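Local coordinates for protein trans-2-enoyl-CoA reductase [NADH] (Treponema denticola ATCC 35405, PDB 4GGO) that catalyses the NADH-dependent reduction of the carbon-carbon double bond of trans-2-enoyl-CoA substrates such as crotonyl-CoA, a step in fatty acid synthesis, at residues A[223-235]-A[268-280]. Residues are numbered along the deposited sequence; the frame is centred on the assembly and turned at random.
Sequences LEEGCITLAYSYI and PSIRAFVSVNKGL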
loop_
_atom_site.group_PDB
_atom_site.type_symbol
_atom_site.label_atom_id
_atom_site.label_comp_id
_atom_site.label_asym_id
_atom_site.label_seq_id
_atom_site.Cartn_x
_atom_site.Cartn_y
_atom_site.Cartn_z
ATOM N N LEU A 223 23.679 -3.038 -1.051
ATOM C CA LEU A 223 22.828 -3.892 -1.869
ATOM C C LEU A 223 23.505 -5.228 -2.143
ATOM O O LEU A 223 24.614 -5.272 -2.676
ATOM C CB LEU A 223 22.486 -3.210 -3.194
ATOM C CG LEU A 223 21.828 -1.831 -3.121
ATOM C CD1 LEU A 223 21.403 -1.371 -4.507
ATOM C CD2 LEU A 223 20.646 -1.852 -2.169
ATOM N N GLU A 224 22.836 -6.315 -1.776
ATOM C CA GLU A 224 23.331 -7.647 -2.088
ATOM C C GLU A 224 23.185 -7.892 -3.584
ATOM O O GLU A 224 22.272 -7.361 -4.216
ATOM C CB GLU A 224 22.559 -8.706 -1.297
ATOM C CG GLU A 224 23.110 -10.115 -1.438
ATOM C CD GLU A 224 24.560 -10.217 -1.007
ATOM O OE1 GLU A 224 24.813 -10.329 0.212
ATOM O OE2 GLU A 224 25.448 -10.182 -1.885
ATOM N N GLU A 225 24.096 -8.678 -4.149
ATOM C CA GLU A 225 24.032 -9.040 -5.561
ATOM C C GLU A 225 22.691 -9.695 -5.876
ATOM O O GLU A 225 22.298 -10.663 -5.227
ATOM C CB GLU A 225 25.175 -9.995 -5.915
ATOM C CG GLU A 225 25.264 -10.355 -7.392
ATOM C CD GLU A 225 25.956 -9.285 -8.216
ATOM O OE1 GLU A 225 26.526 -8.346 -7.621
ATOM O OE2 GLU A 225 25.930 -9.386 -9.462
ATOM N N GLY A 226 21.989 -9.153 -6.867
ATOM C CA GLY A 226 20.697 -9.681 -7.265
ATOM C C GLY A 226 19.555 -9.178 -6.402
ATOM O O GLY A 226 18.489 -9.792 -6.350
ATOM N N CYS A 227 19.780 -8.055 -5.726
ATOM C CA CYS A 227 18.773 -7.466 -4.846
ATOM C C CYS A 227 17.490 -7.129 -5.600
ATOM O O CYS A 227 17.526 -6.537 -6.678
ATOM C CB CYS A 227 19.321 -6.209 -4.168
ATOM S SG CYS A 227 18.176 -5.420 -3.009
ATOM N N ILE A 228 16.358 -7.518 -5.025
ATOM C CA ILE A 228 15.059 -7.209 -5.607
ATOM C C ILE A 228 14.526 -5.898 -5.042
ATOM O O ILE A 228 14.523 -5.696 -3.829
ATOM C CB ILE A 228 14.033 -8.315 -5.306
ATOM C CG1 ILE A 228 14.482 -9.647 -5.910
ATOM C CG2 ILE A 228 12.656 -7.924 -5.824
ATOM C CD1 ILE A 228 13.551 -10.799 -5.601
ATOM N N THR A 229 14.087 -5.001 -5.917
ATOM C CA THR A 229 13.397 -3.800 -5.461
ATOM C C THR A 229 12.096 -3.584 -6.233
ATOM O O THR A 229 12.058 -3.697 -7.459
ATOM C CB THR A 229 14.304 -2.540 -5.497
ATOM O OG1 THR A 229 13.597 -1.423 -4.942
ATOM C CG2 THR A 229 14.743 -2.211 -6.915
ATOM N N LEU A 230 11.026 -3.292 -5.500
ATOM C CA LEU A 230 9.704 -3.156 -6.098
ATOM C C LEU A 230 9.055 -1.833 -5.721
ATOM O O LEU A 230 9.239 -1.334 -4.614
ATOM C CB LEU A 230 8.792 -4.298 -5.644
ATOM C CG LEU A 230 9.302 -5.735 -5.738
ATOM C CD1 LEU A 230 8.240 -6.700 -5.233
ATOM C CD2 LEU A 230 9.694 -6.074 -7.160
ATOM N N ALA A 231 8.292 -1.274 -6.654
ATOM C CA ALA A 231 7.446 -0.127 -6.366
ATOM C C ALA A 231 6.010 -0.494 -6.720
ATOM O O ALA A 231 5.732 -0.935 -7.836
ATOM C CB ALA A 231 7.900 1.092 -7.151
ATOM N N TYR A 232 5.105 -0.327 -5.764
ATOM C CA TYR A 232 3.714 -0.709 -5.965
ATOM C C TYR A 232 2.959 0.338 -6.772
ATOM O O TYR A 232 3.232 1.535 -6.670
ATOM C CB TYR A 232 3.030 -0.960 -4.623
ATOM C CG TYR A 232 3.591 -2.154 -3.887
ATOM C CD1 TYR A 232 4.002 -3.287 -4.579
ATOM C CD2 TYR A 232 3.722 -2.149 -2.504
ATOM C CE1 TYR A 232 4.520 -4.384 -3.917
ATOM C CE2 TYR A 232 4.240 -3.244 -1.831
ATOM C CZ TYR A 232 4.638 -4.359 -2.544
ATOM O OH TYR A 232 5.155 -5.453 -1.888
ATOM N N SER A 233 2.011 -0.127 -7.580
ATOM C CA SER A 233 1.238 0.754 -8.441
ATOM C C SER A 233 -0.129 0.152 -8.747
ATOM O O SER A 233 -0.499 -0.881 -8.193
ATOM C CB SER A 233 1.996 1.027 -9.740
ATOM O OG SER A 233 1.287 1.939 -10.556
ATOM N N TYR A 234 -0.873 0.801 -9.636
ATOM C CA TYR A 234 -2.220 0.355 -9.972
ATOM C C TYR A 234 -2.573 0.751 -11.399
ATOM O O TYR A 234 -2.206 1.829 -11.862
ATOM C CB TYR A 234 -3.229 0.947 -8.986
ATOM C CG TYR A 234 -4.638 0.413 -9.135
ATOM C CD1 TYR A 234 -4.898 -0.947 -9.047
ATOM C CD2 TYR A 234 -5.708 1.274 -9.342
ATOM C CE1 TYR A 234 -6.183 -1.439 -9.179
ATOM C CE2 TYR A 234 -6.997 0.792 -9.468
ATOM C CZ TYR A 234 -7.229 -0.564 -9.384
ATOM O OH TYR A 234 -8.511 -1.045 -9.513
ATOM N N ILE A 235 -3.278 -0.131 -12.100
ATOM C CA ILE A 235 -3.685 0.135 -13.474
ATOM C C ILE A 235 -5.196 0.346 -13.549
ATOM O O ILE A 235 -5.672 1.268 -14.213
ATOM C CB ILE A 235 -3.237 -0.998 -14.421
ATOM C CG1 ILE A 235 -1.724 -0.927 -14.642
ATOM C CG2 ILE A 235 -3.957 -0.910 -15.753
ATOM C CD1 ILE A 235 -1.187 -2.012 -15.549
ATOM N N PRO A 268 23.380 -3.777 -13.333
ATOM C CA PRO A 268 23.222 -5.144 -13.842
ATOM C C PRO A 268 23.125 -6.180 -12.722
ATOM O O PRO A 268 22.756 -7.328 -12.973
ATOM C CB PRO A 268 24.504 -5.364 -14.650
ATOM C CG PRO A 268 24.929 -3.996 -15.057
ATOM C CD PRO A 268 24.575 -3.120 -13.885
ATOM N N SER A 269 23.453 -5.770 -11.501
ATOM C CA SER A 269 23.409 -6.656 -10.348
ATOM C C SER A 269 22.117 -6.486 -9.554
ATOM O O SER A 269 22.045 -6.878 -8.390
ATOM C CB SER A 269 24.608 -6.388 -9.439
ATOM O OG SER A 269 24.577 -5.064 -8.931
ATOM N N ILE A 270 21.102 -5.900 -10.181
ATOM C CA ILE A 270 19.844 -5.635 -9.489
ATOM C C ILE A 270 18.634 -6.128 -10.282
ATOM O O ILE A 270 18.713 -6.335 -11.494
ATOM C CB ILE A 270 19.684 -4.130 -9.164
ATOM C CG1 ILE A 270 19.032 -3.941 -7.794
ATOM C CG2 ILE A 270 18.895 -3.411 -10.256
ATOM C CD1 ILE A 270 18.987 -2.500 -7.336
ATOM N N ARG A 271 17.521 -6.324 -9.583
ATOM C CA ARG A 271 16.273 -6.729 -10.217
ATOM C C ARG A 271 15.135 -5.810 -9.778
ATOM O O ARG A 271 14.525 -6.018 -8.730
ATOM C CB ARG A 271 15.948 -8.188 -9.888
ATOM C CG ARG A 271 16.889 -9.190 -10.545
ATOM C CD ARG A 271 16.533 -10.623 -10.178
ATOM N NE ARG A 271 16.777 -10.906 -8.767
ATOM C CZ ARG A 271 16.558 -12.084 -8.191
ATOM N NH1 ARG A 271 16.085 -13.096 -8.906
ATOM N NH2 ARG A 271 16.810 -12.250 -6.899
ATOM N N ALA A 272 14.865 -4.791 -10.587
ATOM C CA ALA A 272 13.846 -3.796 -10.267
ATOM C C ALA A 272 12.556 -4.042 -11.041
ATOM O O ALA A 272 12.584 -4.327 -12.238
ATOM C CB ALA A 272 14.370 -2.398 -10.548
ATOM N N PHE A 273 11.425 -3.928 -10.351
ATOM C CA PHE A 273 10.125 -4.129 -10.977
ATOM C C PHE A 273 9.102 -3.135 -10.456
ATOM O O PHE A 273 9.164 -2.711 -9.304
ATOM C CB PHE A 273 9.591 -5.535 -10.691
ATOM C CG PHE A 273 10.523 -6.643 -11.082
ATOM C CD1 PHE A 273 10.501 -7.163 -12.365
ATOM C CD2 PHE A 273 11.399 -7.185 -10.158
ATOM C CE1 PHE A 273 11.350 -8.192 -12.726
ATOM C CE2 PHE A 273 12.251 -8.214 -10.511
ATOM C CZ PHE A 273 12.227 -8.718 -11.797
ATOM N N VAL A 274 8.155 -2.770 -11.310
ATOM C CA VAL A 274 6.926 -2.162 -10.835
ATOM C C VAL A 274 5.955 -3.303 -10.584
ATOM O O VAL A 274 5.742 -4.146 -11.455
ATOM C CB VAL A 274 6.318 -1.190 -11.860
ATOM C CG1 VAL A 274 4.915 -0.779 -11.432
ATOM C CG2 VAL A 274 7.206 0.034 -12.026
ATOM N N SER A 275 5.391 -3.352 -9.383
ATOM C CA SER A 275 4.404 -4.371 -9.060
ATOM C C SER A 275 3.014 -3.755 -9.077
ATOM O O SER A 275 2.693 -2.900 -8.249
ATOM C CB SER A 275 4.689 -4.992 -7.692
ATOM O OG SER A 275 3.754 -6.017 -7.398
ATOM N N VAL A 276 2.196 -4.178 -10.033
ATOM C CA VAL A 276 0.833 -3.680 -10.136
ATOM C C VAL A 276 -0.076 -4.519 -9.250
ATOM O O VAL A 276 -0.284 -5.706 -9.503
ATOM C CB VAL A 276 0.318 -3.715 -11.585
ATOM C CG1 VAL A 276 -0.987 -2.939 -11.697
ATOM C CG2 VAL A 276 1.361 -3.137 -12.528
ATOM N N ASN A 277 -0.604 -3.895 -8.202
ATOM C CA ASN A 277 -1.448 -4.592 -7.243
ATOM C C ASN A 277 -2.932 -4.363 -7.512
ATOM O O ASN A 277 -3.298 -3.584 -8.393
ATOM C CB ASN A 277 -1.095 -4.165 -5.818
ATOM C CG ASN A 277 0.341 -4.498 -5.447
ATOM O OD1 ASN A 277 1.124 -4.950 -6.284
ATOM N ND2 ASN A 277 0.694 -4.266 -4.188
ATOM N N LYS A 278 -3.783 -5.044 -6.750
ATOM C CA LYS A 278 -5.225 -4.920 -6.929
ATOM C C LYS A 278 -5.751 -3.630 -6.309
ATOM O O LYS A 278 -5.051 -2.962 -5.547
ATOM C CB LYS A 278 -5.957 -6.122 -6.328
ATOM C CG LYS A 278 -6.087 -6.085 -4.812
ATOM C CD LYS A 278 -6.830 -7.307 -4.288
ATOM C CE LYS A 278 -8.291 -7.306 -4.713
ATOM N NZ LYS A 278 -9.067 -6.233 -4.029
ATOM N N GLY A 279 -6.991 -3.286 -6.640
ATOM C CA GLY A 279 -7.625 -2.105 -6.089
ATOM C C GLY A 279 -8.063 -2.323 -4.657
ATOM O O GLY A 279 -8.463 -3.424 -4.279
ATOM N N LEU A 280 -7.984 -1.266 -3.858
ATOM C CA LEU A 280 -8.357 -1.338 -2.452
ATOM C C LEU A 280 -8.805 0.030 -1.959
ATOM O O LEU A 280 -8.544 1.046 -2.604
ATOM C CB LEU A 280 -7.180 -1.824 -1.600
ATOM C CG LEU A 280 -6.103 -0.790 -1.254
ATOM C CD1 LEU A 280 -5.256 -1.268 -0.087
ATOM C CD2 LEU A 280 -5.217 -0.476 -2.452
HETATM O O HOH W 1 -4.378 -2.866 -11.366
#
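With CG beside the backbone N (chi1 -69°) and a bend at chi3 (-68°), the side chain of Arg-271 turns back to Gly-226, whose carbonyl O takes two bonds in a side-on grip: from NH2 at 3.0 Å, in the carbonyl plane, and from NE at 3.2 Å, above it. Ile-228 lays CD1 over one face of the guanidinium, so the long arginine serves both a polar acceptor and an apolar neighbour. Gly-226, at positive phi in the type II turn from Glu-224 to Cys-227, gives its N to Ser-269 O at 2.7 Å. From there strands 227-233 and 270-276 run parallel, and backbone bonds pass to and fro until Asn-277 N meets Ser-233 O. They are neighbours in the parallel sheet of a Rossmann-type fold, joined by a beta-alpha-beta crossover through helix 248-266. Small Ala-231 and Ala-272 face that helix, and Thr-229 CG2 meets Ala-272 CB at 3.7 Å. On the other face, Leu-230 CD2 packs against CB and the ring edge of Phe-273, while Ser-275 is slim enough to set CB at the edge of the Tyr-232 ring, whose hydroxyl is hydrogen-bonded to Ser-66 OG. Beyond their strands the two segments reach the active site: Tyr-234 binds substrate, Leu-280 binds NAD(+), and Ser-233 lies against NAD(+)-binding Lys-253. CG anti to the backbone N (chi1 -173°) carries the ring of Tyr-234 alongside the other segment, where its CD1 edge lies 3.2 Å from Asn-277 O; its OH is hydrogen-bonded to Glu-344, and Gly-279, without a side chain, lets that OH lie close to its CA. A water accepts from Ile-235 N at 3.0 Å and donates to Asn-277 O, bridging the two segments where they part.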